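Local atomic coordinates of histidine acid phosphatase (Hafnia alvei, PDB entry 4ARU), a protein that belongs to branch 2 of the histidine phosphatase superfamily, whose members are built on a mixed beta sheet flanked by helices. Residues V85-D90 / I300-G305; R12-S17 / Q276-A281; G334-E339 / V352-Q357. All coordinates share one frame; numbering follows the deposited sequence.

Contact 1 (V85-D90 / I300-G305); sequences VYVWAD and ILFIAG
Tyr86 and Leu301 lie side by side on one face of a parallel strand pair, with Leu301 CD1 coming within 3.6 Å of CD1 of the tyrosine ring. On the other face Val87 and Phe302 run alongside each other in the same way. Both have the first torsion anti to the backbone N (chi1 176° to CG1 in Val87, -178° to CG in Phe302), which brings Val87 CG1 to the edge of the phenyl ring, 4.1 Å from its CD1. Two residues on, on the same face, the methyls of Ala89 and Ala304 meet, CB to CB, at 3.9 Å, where the backbones are also closest, consistent with the small side chains. Five backbone hydrogen bonds zip the strands. Tyr86 and Trp88 each give N-H to one residue of 300-305 and take N-H from the residue two further on; Asp90 N, bonded to Ala304 O at 3.0 Å, ends the ladder. At this polar end the Asp90 carboxylate turns to His306 NE2, while Trp88 NE1 reaches Asp124. L(+)-tartaric acid, probably from the crystallisation liquor, lies near the Trp88 side chain and may mark a pocket there. Helix 93-106 packs against Val85 and Val87, and its Phe102 stacks on Phe302. Across the sheet, Leu301 and Ile303 meet helix 264-282, and strand 9-18 continues the sheet beyond 300-305.

Contact 2 (R12-S17 / Q276-A281); sequences RVVILS and QTIAHA. Unlike the reference sequence in segment 12-17: Arg12 (reference Lys).
Arg12 reaches Ala281 because its CG sits between the backbone N and the carbonyl carbon (chi1 53°), from where the chain runs extended through CG and CD to NE. The NE-H meets the Ala281 carbonyl oxygen almost head-on: NE to O is 2.9 Å, the angle at the hydrogen is 168°, and the oxygen lies nearly in the guanidinium plane. Val14 uses its torsion differently. With CG1 anti to the backbone N and CG2 anti to the carbonyl carbon, its two methyls reach residues about one turn apart: CG1 touches Ile278 CG1 at 4.0 Å, and CG2 presses on Ala281 CB at 3.6 Å. Leu16 adds a looser contact, its CD2 lying 4.4 Å from Ile278 CD1. Arg12, Val14 and Leu16 thus form a row along one face of the strand, and segment 276-281 runs roughly antiparallel to segment 12-17, the two axes 8.9 Å apart at closest approach.

The polar end of the row is hydrated. One water gives a hydrogen bond to His280 O and a weak one to Ala281 O, and weakly accepts from Arg12 NH2, so that Ala281 O has both the arginine and the water as donors. These carbonyls belong to the last turn of the helix, where the helix dipole would be expected to attract the positive guanidinium; Arg340 NE, close to Arg12 NH1, would work against this.

This is plain helix-on-sheet packing in an alpha/beta core. Helix 264-282 also lies over the adjoining strands, through Ala281 against Leu301 and Ile278 against Phe338, while on the opposite face of strand 9-18 Val13 and Ile15 pack on helix 51-70.

Contact 3 (G334-E339 / V352-Q357); sequences GALVFE and VNMVYQ
Ala335 and Val337 form hydrogen-bonded pairs with Val355 and Asn353 in an antiparallel ladder of four bonds, and the short strand segments are strongly twisted, 146° between their directions. Leu336 with Met354 and Phe338 with Val352 are the non-hydrogen-bonded pairs, and their side chains share one face. There Val352 lies alongside the Phe338 ring and holds it with both methyls. CG1 stands over the ring face in a CH-pi contact, 3.9 Å from the centroid and only 12° off the normal, while CG2 approaches the ring atom CD2 at 3.7 Å. Met354 is modelled in two conformers, so its contacts are less certain; in one, the side chain starts out anti to the backbone N but bends at chi2 (66°), folding its thioether back over the partner strand, where SD lies 3.6 Å from Leu336 CD2 and CE comes near the backbone of Gly334.

On the other face, the contact between Val337 and Val355 is diagonal: their CG2 methyls meet at 3.6 Å although the two residues belong to successive hydrogen-bonded pairs. At the Val337-Asn353 pair, one water donates to both Val337 O (2.9 Å) and Asn353 OD1 (2.8 Å). Val337 O also accepts Asn353 N at 3.0 Å, the donor tilted from the carbonyl plane, so this oxygen is gripped by two donors, and the water ties the amide oxygen of Asn353 to the opposite strand.

The two strands make a beta hairpin on the side of strand 9-18 away from 300-305. Leu336 and Phe338 face helix 307-317, whereas Ala335, Val337 and Val355 pack on helix 51-70, and the Asn353 side chain makes a weak bond to Ser376 next to the hairpin.

In the fold
From the N terminus, strand 9-18 opens contact 2 and strand 85-89 opens contact 1. Both wait through a long excursion, nearly half of it helical: helix 264-282 returns to close contact 2, and strand 300-305, the next element, closes contact 1, so the two closures cross. Contact 3 follows in series as a local hairpin, with just 12 residues between its segments. The crossing pair meets where 300-305 slots between 85-89 and 9-18, with probable hydrogen bonds joining Ile15 to Leu301 and Ile303. On its other edge, 9-18 joins the hairpin through Val14 to Phe338 and Leu16 to Leu336. Contacts 1 and 3, which do not touch, are thereby linked across one mixed sheet.

Contact 1 (V85-D90 / I300-G305)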
loop_
_atom_site.group_PDB
_atom_site.type_symbol
_atom_site.label_atom_id
_atom_site.label_comp_id
_atom_site.label_asym_id
_atom_site.label_seq_id
_atom_site.Cartn_x
_atom_site.Cartn_y
_atom_site.Cartn_z
ATOM N N VAL A 85 20.670 -0.445 8.309
ATOM C CA VAL A 85 19.515 0.094 7.624
ATOM C C VAL A 85 19.690 0.027 6.110
ATOM O O VAL A 85 20.734 0.391 5.595
ATOM C CB VAL A 85 19.277 1.556 8.012
ATOM C CG1 VAL A 85 18.023 2.097 7.342
ATOM C CG2 VAL A 85 19.189 1.693 9.534
ATOM N N TYR A 86 18.689 -0.489 5.419
ATOM C CA TYR A 86 18.718 -0.650 3.989
ATOM C C TYR A 86 17.390 -0.311 3.400
ATOM O O TYR A 86 16.373 -0.778 3.859
ATOM C CB TYR A 86 19.113 -2.070 3.620
ATOM C CG TYR A 86 19.315 -2.361 2.136
ATOM C CD1 TYR A 86 18.275 -2.593 1.301
ATOM C CD2 TYR A 86 20.574 -2.533 1.638
ATOM C CE1 TYR A 86 18.474 -2.894 -0.055
ATOM C CE2 TYR A 86 20.801 -2.808 0.297
ATOM C CZ TYR A 86 19.732 -2.999 -0.547
ATOM O OH TYR A 86 19.927 -3.340 -1.877
ATOM N N VAL A 87 17.397 0.502 2.336
ATOM C CA VAL A 87 16.222 0.860 1.578
ATOM C C VAL A 87 16.298 0.309 0.167
ATOM O O VAL A 87 17.243 0.570 -0.522
ATOM C CB VAL A 87 15.991 2.411 1.500
ATOM C CG1 VAL A 87 14.813 2.695 0.606
ATOM C CG2 VAL A 87 15.818 3.017 2.876
ATOM N N TRP A 88 15.259 -0.405 -0.239
ATOM C CA TRP A 88 15.027 -0.771 -1.640
ATOM C C TRP A 88 13.779 -0.050 -2.120
ATOM O O TRP A 88 12.703 -0.316 -1.615
ATOM C CB TRP A 88 14.896 -2.276 -1.859
ATOM C CG TRP A 88 14.867 -2.614 -3.313
ATOM C CD1 TRP A 88 13.756 -2.816 -4.113
ATOM C CD2 TRP A 88 15.974 -2.626 -4.199
ATOM N NE1 TRP A 88 14.123 -2.996 -5.406
ATOM C CE2 TRP A 88 15.470 -2.906 -5.502
ATOM C CE3 TRP A 88 17.354 -2.511 -4.029
ATOM C CZ2 TRP A 88 16.299 -3.044 -6.616
ATOM C CZ3 TRP A 88 18.167 -2.673 -5.132
ATOM C CH2 TRP A 88 17.643 -2.880 -6.420
ATOM N N ALA A 89 13.915 0.865 -3.068
ATOM C CA ALA A 89 12.786 1.589 -3.606
ATOM C C ALA A 89 12.510 1.168 -5.025
ATOM O O ALA A 89 13.437 0.856 -5.768
ATOM C CB ALA A 89 13.064 3.100 -3.605
ATOM N N ASP A 90 11.223 1.208 -5.406
ATOM C CA ASP A 90 10.878 1.045 -6.805
ATOM C C ASP A 90 11.426 2.219 -7.602
ATOM O O ASP A 90 11.850 3.231 -7.066
ATOM C CB ASP A 90 9.357 0.923 -6.987
ATOM C CG ASP A 90 8.941 0.263 -8.307
ATOM O OD1 ASP A 90 9.762 -0.245 -9.094
ATOM O OD2 ASP A 90 7.692 0.282 -8.502
ATOM N N ILE A 300 16.969 -3.249 9.700
ATOM C CA ILE A 300 15.803 -2.601 9.190
ATOM C C ILE A 300 15.897 -2.599 7.666
ATOM O O ILE A 300 16.846 -2.037 7.098
ATOM C CB ILE A 300 15.657 -1.156 9.682
ATOM C CG1 ILE A 300 15.572 -1.099 11.239
ATOM C CG2 ILE A 300 14.438 -0.476 9.044
ATOM C CD1 ILE A 300 15.860 0.275 11.758
ATOM N N LEU A 301 14.935 -3.229 7.032
ATOM C CA LEU A 301 14.800 -3.283 5.573
ATOM C C LEU A 301 13.512 -2.534 5.249
ATOM O O LEU A 301 12.435 -2.957 5.644
ATOM C CB LEU A 301 14.789 -4.702 5.041
ATOM C CG LEU A 301 14.400 -4.928 3.579
ATOM C CD1 LEU A 301 15.326 -4.131 2.678
ATOM C CD2 LEU A 301 14.373 -6.373 3.186
ATOM N N PHE A 302 13.618 -1.391 4.573
ATOM C CA PHE A 302 12.490 -0.568 4.187
ATOM C C PHE A 302 12.345 -0.693 2.660
ATOM O O PHE A 302 13.301 -0.362 1.913
ATOM C CB PHE A 302 12.727 0.886 4.605
ATOM C CG PHE A 302 11.601 1.820 4.308
ATOM C CD1 PHE A 302 11.544 2.491 3.102
ATOM C CD2 PHE A 302 10.595 2.072 5.241
ATOM C CE1 PHE A 302 10.550 3.428 2.851
ATOM C CE2 PHE A 302 9.581 2.995 4.977
ATOM C CZ PHE A 302 9.562 3.655 3.757
ATOM N N ILE A 303 11.154 -1.083 2.217
ATOM C CA ILE A 303 10.850 -1.325 0.848
ATOM C C ILE A 303 9.792 -0.319 0.447
ATOM O O ILE A 303 8.642 -0.345 0.983
ATOM C CB ILE A 303 10.374 -2.772 0.611
ATOM C CG1 ILE A 303 11.396 -3.800 1.101
ATOM C CG2 ILE A 303 10.042 -2.964 -0.870
ATOM C CD1 ILE A 303 10.885 -5.233 1.074
ATOM N N ALA A 304 10.138 0.565 -0.492
ATOM C CA ALA A 304 9.259 1.672 -0.875
ATOM C C ALA A 304 8.549 1.305 -2.171
ATOM O O ALA A 304 9.121 1.331 -3.246
ATOM C CB ALA A 304 10.057 2.978 -1.059
ATOM N N GLY A 305 7.261 0.994 -2.006
ATOM C CA GLY A 305 6.415 0.549 -3.097
ATOM C C GLY A 305 5.078 1.286 -3.188
ATOM O O GLY A 305 4.992 2.510 -2.957
#

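Contact 2 (R12-S17 / Q276-A281)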
loop_
_atom_site.group_PDB
_atom_site.type_symbol
_atom_site.label_atom_id
_atom_site.label_comp_id
_atom_site.label_asym_id
_atom_site.label_seq_id
_atom_site.Cartn_x
_atom_site.Cartn_y
_atom_site.Cartn_z
ATOM N N ARG A 12 14.888 -8.022 14.010
ATOM C CA ARG A 12 14.882 -7.188 12.826
ATOM C C ARG A 12 13.520 -6.976 12.288
ATOM O O ARG A 12 12.564 -7.638 12.701
ATOM C CB ARG A 12 15.774 -7.745 11.773
ATOM C CG ARG A 12 15.519 -9.170 11.424
ATOM C CD ARG A 12 16.636 -9.567 10.475
ATOM N NE ARG A 12 16.557 -10.963 10.026
ATOM C CZ ARG A 12 17.050 -12.010 10.661
ATOM N NH1 ARG A 12 17.632 -11.882 11.855
ATOM N NH2 ARG A 12 16.913 -13.212 10.101
ATOM N N VAL A 13 13.418 -6.030 11.372
ATOM C CA VAL A 13 12.144 -5.567 10.831
ATOM C C VAL A 13 12.241 -5.473 9.319
ATOM O O VAL A 13 13.319 -5.125 8.768
ATOM C CB VAL A 13 11.794 -4.183 11.409
ATOM C CG1 VAL A 13 10.473 -3.672 10.874
ATOM C CG2 VAL A 13 11.734 -4.252 12.912
ATOM N N VAL A 14 11.124 -5.733 8.659
ATOM C CA VAL A 14 10.966 -5.500 7.232
ATOM C C VAL A 14 9.702 -4.675 7.062
ATOM O O VAL A 14 8.612 -5.086 7.511
ATOM C CB VAL A 14 10.854 -6.797 6.433
ATOM C CG1 VAL A 14 10.719 -6.464 4.934
ATOM C CG2 VAL A 14 11.967 -7.751 6.746
ATOM N N ILE A 15 9.825 -3.520 6.440
ATOM C CA ILE A 15 8.762 -2.588 6.272
ATOM C C ILE A 15 8.416 -2.477 4.798
ATOM O O ILE A 15 9.300 -2.161 4.002
ATOM C CB ILE A 15 9.193 -1.210 6.776
ATOM C CG1 ILE A 15 9.642 -1.319 8.254
ATOM C CG2 ILE A 15 8.088 -0.183 6.613
ATOM C CD1 ILE A 15 10.207 -0.047 8.828
ATOM N N LEU A 16 7.184 -2.774 4.424
ATOM C CA LEU A 16 6.712 -2.609 3.045
ATOM C C LEU A 16 5.789 -1.414 3.083
ATOM O O LEU A 16 4.665 -1.462 3.614
ATOM C CB LEU A 16 5.990 -3.883 2.536
ATOM C CG LEU A 16 5.360 -3.657 1.170
ATOM C CD1 LEU A 16 6.398 -3.370 0.086
ATOM C CD2 LEU A 16 4.556 -4.859 0.751
ATOM N N SER A 17 6.301 -0.289 2.595
ATOM C CA SER A 17 5.639 0.987 2.711
ATOM C C SER A 17 5.070 1.454 1.392
ATOM O O SER A 17 5.749 1.370 0.367
ATOM C CB SER A 17 6.633 2.052 3.162
ATOM O OG SER A 17 5.992 3.274 3.460
ATOM N N GLN A 276 8.361 -13.475 -1.050
ATOM C CA GLN A 276 9.552 -14.278 -0.852
ATOM C C GLN A 276 10.679 -13.448 -0.222
ATOM O O GLN A 276 11.407 -13.924 0.662
ATOM C CB GLN A 276 10.027 -14.864 -2.206
ATOM C CG GLN A 276 11.051 -15.959 -2.150
ATOM C CD GLN A 276 10.439 -17.336 -2.018
ATOM O OE1 GLN A 276 9.213 -17.529 -1.717
ATOM N NE2 GLN A 276 11.260 -18.304 -2.256
ATOM N N THR A 277 10.866 -12.232 -0.717
ATOM C CA THR A 277 11.888 -11.328 -0.204
ATOM C C THR A 277 11.682 -11.010 1.286
ATOM O O THR A 277 12.616 -11.072 2.092
ATOM C CB THR A 277 11.917 -10.059 -1.048
ATOM O OG1 THR A 277 12.332 -10.425 -2.362
ATOM C CG2 THR A 277 12.915 -9.031 -0.558
ATOM N N ILE A 278 10.444 -10.704 1.632
ATOM C CA ILE A 278 10.091 -10.405 3.028
ATOM C C ILE A 278 10.347 -11.611 3.921
ATOM O O ILE A 278 11.019 -11.518 4.977
ATOM C CB ILE A 278 8.609 -9.964 3.126
ATOM C CG1 ILE A 278 8.451 -8.594 2.490
ATOM C CG2 ILE A 278 8.144 -9.935 4.583
ATOM C CD1 ILE A 278 7.045 -8.178 2.164
ATOM N N ALA A 279 9.861 -12.776 3.502
ATOM C CA ALA A 279 10.058 -13.983 4.271
ATOM C C ALA A 279 11.538 -14.307 4.459
ATOM O O ALA A 279 12.010 -14.637 5.561
ATOM C CB ALA A 279 9.351 -15.158 3.596
ATOM N N HIS A 280 12.299 -14.269 3.381
ATOM C CA HIS A 280 13.716 -14.499 3.444
ATOM C C HIS A 280 14.406 -13.532 4.429
ATOM O O HIS A 280 15.234 -13.934 5.253
ATOM C CB HIS A 280 14.322 -14.350 2.050
ATOM C CG HIS A 280 15.790 -14.550 2.049
ATOM N ND1 HIS A 280 16.678 -13.515 2.199
ATOM C CD2 HIS A 280 16.534 -15.673 1.979
ATOM C CE1 HIS A 280 17.911 -13.983 2.211
ATOM N NE2 HIS A 280 17.854 -15.293 2.062
ATOM N N ALA A 281 13.988 -12.272 4.392
ATOM C CA ALA A 281 14.597 -11.227 5.250
ATOM C C ALA A 281 14.261 -11.495 6.714
ATOM O O ALA A 281 15.031 -11.125 7.599
ATOM C CB ALA A 281 14.144 -9.869 4.874
HETATM O O HOH W 1 17.252 -13.235 7.234
#

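Contact 3 (G334-E339 / V352-Q357)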
loop_
_atom_site.group_PDB
_atom_site.type_symbol
_atom_site.label_atom_id
_atom_site.label_comp_id
_atom_site.label_asym_id
_atom_site.label_seq_id
_atom_site.Cartn_x
_atom_site.Cartn_y
_atom_site.Cartn_z
ATOM N N GLY A 334 1.522 4.554 4.502
ATOM C CA GLY A 334 1.140 3.416 5.357
ATOM C C GLY A 334 1.961 2.204 5.000
ATOM O O GLY A 334 2.302 2.007 3.843
ATOM N N ALA A 335 2.299 1.389 5.986
ATOM C CA ALA A 335 3.202 0.322 5.743
ATOM C C ALA A 335 2.835 -0.939 6.527
ATOM O O ALA A 335 2.407 -0.828 7.710
ATOM C CB ALA A 335 4.602 0.737 6.101
ATOM N N LEU A 336 3.070 -2.097 5.913
ATOM C CA LEU A 336 3.092 -3.327 6.649
ATOM C C LEU A 336 4.464 -3.473 7.287
ATOM O O LEU A 336 5.521 -3.508 6.588
ATOM C CB LEU A 336 2.870 -4.533 5.747
ATOM C CG LEU A 336 1.460 -4.679 5.199
ATOM C CD1 LEU A 336 1.456 -5.761 4.120
ATOM C CD2 LEU A 336 0.497 -4.980 6.356
ATOM N N VAL A 337 4.481 -3.637 8.581
ATOM C CA VAL A 337 5.699 -3.773 9.346
ATOM C C VAL A 337 5.727 -5.180 9.875
ATOM O O VAL A 337 4.957 -5.554 10.767
ATOM C CB VAL A 337 5.776 -2.754 10.492
ATOM C CG1 VAL A 337 7.065 -2.930 11.272
ATOM C CG2 VAL A 337 5.617 -1.312 9.956
ATOM N N PHE A 338 6.661 -5.938 9.360
ATOM C CA PHE A 338 6.900 -7.328 9.753
ATOM C C PHE A 338 8.068 -7.377 10.719
ATOM O O PHE A 338 9.160 -6.898 10.390
ATOM C CB PHE A 338 7.234 -8.218 8.562
ATOM C CG PHE A 338 6.153 -8.352 7.555
ATOM C CD1 PHE A 338 5.947 -7.404 6.566
ATOM C CD2 PHE A 338 5.439 -9.560 7.494
ATOM C CE1 PHE A 338 4.953 -7.570 5.652
ATOM C CE2 PHE A 338 4.464 -9.746 6.515
ATOM C CZ PHE A 338 4.211 -8.709 5.617
ATOM N N GLU A 339 7.870 -7.934 11.914
ATOM C CA GLU A 339 8.865 -7.940 12.984
ATOM C C GLU A 339 9.234 -9.357 13.280
ATOM O O GLU A 339 8.362 -10.188 13.552
ATOM C CB GLU A 339 8.311 -7.288 14.235
ATOM C CG GLU A 339 8.025 -5.820 14.022
ATOM C CD GLU A 339 7.512 -5.064 15.235
ATOM O OE1 GLU A 339 7.089 -5.672 16.232
ATOM O OE2 GLU A 339 7.528 -3.811 15.146
ATOM N N VAL A 352 2.943 -8.860 12.596
ATOM C CA VAL A 352 2.681 -7.931 11.484
ATOM C C VAL A 352 1.737 -6.843 11.940
ATOM O O VAL A 352 0.697 -7.113 12.504
ATOM C CB VAL A 352 2.118 -8.628 10.223
ATOM C CG1 VAL A 352 2.260 -7.743 9.012
ATOM C CG2 VAL A 352 2.744 -9.945 9.962
ATOM N N ASN A 353 2.125 -5.598 11.698
ATOM C CA ASN A 353 1.262 -4.450 11.970
ATOM C C ASN A 353 1.114 -3.587 10.740
ATOM O O ASN A 353 2.044 -3.470 9.956
ATOM C CB ASN A 353 1.829 -3.557 13.078
ATOM C CG ASN A 353 1.688 -4.183 14.469
ATOM O OD1 ASN A 353 2.375 -5.139 14.767
ATOM N ND2 ASN A 353 0.812 -3.631 15.300
ATOM N N MET A 354 -0.041 -2.970 10.597
ATOM C CA MET A 354 -0.219 -1.889 9.633
ATOM C C MET A 354 0.009 -0.601 10.375
ATOM O O MET A 354 -0.757 -0.294 11.266
ATOM C CB MET A 354 -1.613 -1.902 9.001
ATOM C CG MET A 354 -1.764 -1.009 7.797
ATOM S SD MET A 354 -0.734 -1.566 6.367
ATOM C CE MET A 354 -1.154 -0.069 5.472
ATOM N N VAL A 355 1.028 0.156 9.969
ATOM C CA VAL A 355 1.395 1.401 10.675
ATOM C C VAL A 355 1.177 2.563 9.715
ATOM O O VAL A 355 1.516 2.459 8.531
ATOM C CB VAL A 355 2.862 1.337 11.134
ATOM C CG1 VAL A 355 3.299 2.618 11.851
ATOM C CG2 VAL A 355 3.059 0.149 12.070
ATOM N N TYR A 356 0.537 3.607 10.193
ATOM C CA TYR A 356 -0.004 4.658 9.314
ATOM C C TYR A 356 -0.309 5.938 10.025
ATOM O O TYR A 356 -0.469 5.961 11.234
ATOM C CB TYR A 356 -1.284 4.130 8.657
ATOM C CG TYR A 356 -2.376 3.943 9.683
ATOM C CD1 TYR A 356 -2.413 2.832 10.515
ATOM C CD2 TYR A 356 -3.375 4.929 9.888
ATOM C CE1 TYR A 356 -3.412 2.660 11.435
ATOM C CE2 TYR A 356 -4.336 4.788 10.845
ATOM C CZ TYR A 356 -4.329 3.648 11.652
ATOM O OH TYR A 356 -5.281 3.512 12.616
ATOM N N GLN A 357 -0.366 7.009 9.238
ATOM C CA GLN A 357 -0.918 8.252 9.676
ATOM C C GLN A 357 -2.429 8.270 9.448
ATOM O O GLN A 357 -2.911 7.920 8.363
ATOM C CB GLN A 357 -0.268 9.398 8.931
ATOM C CG GLN A 357 1.146 9.684 9.423
ATOM C CD GLN A 357 2.101 10.099 8.323
ATOM O OE1 GLN A 357 2.277 9.371 7.328
ATOM N NE2 GLN A 357 2.837 11.162 8.570
HETATM O O HOH W 2 4.805 -5.939 13.654
#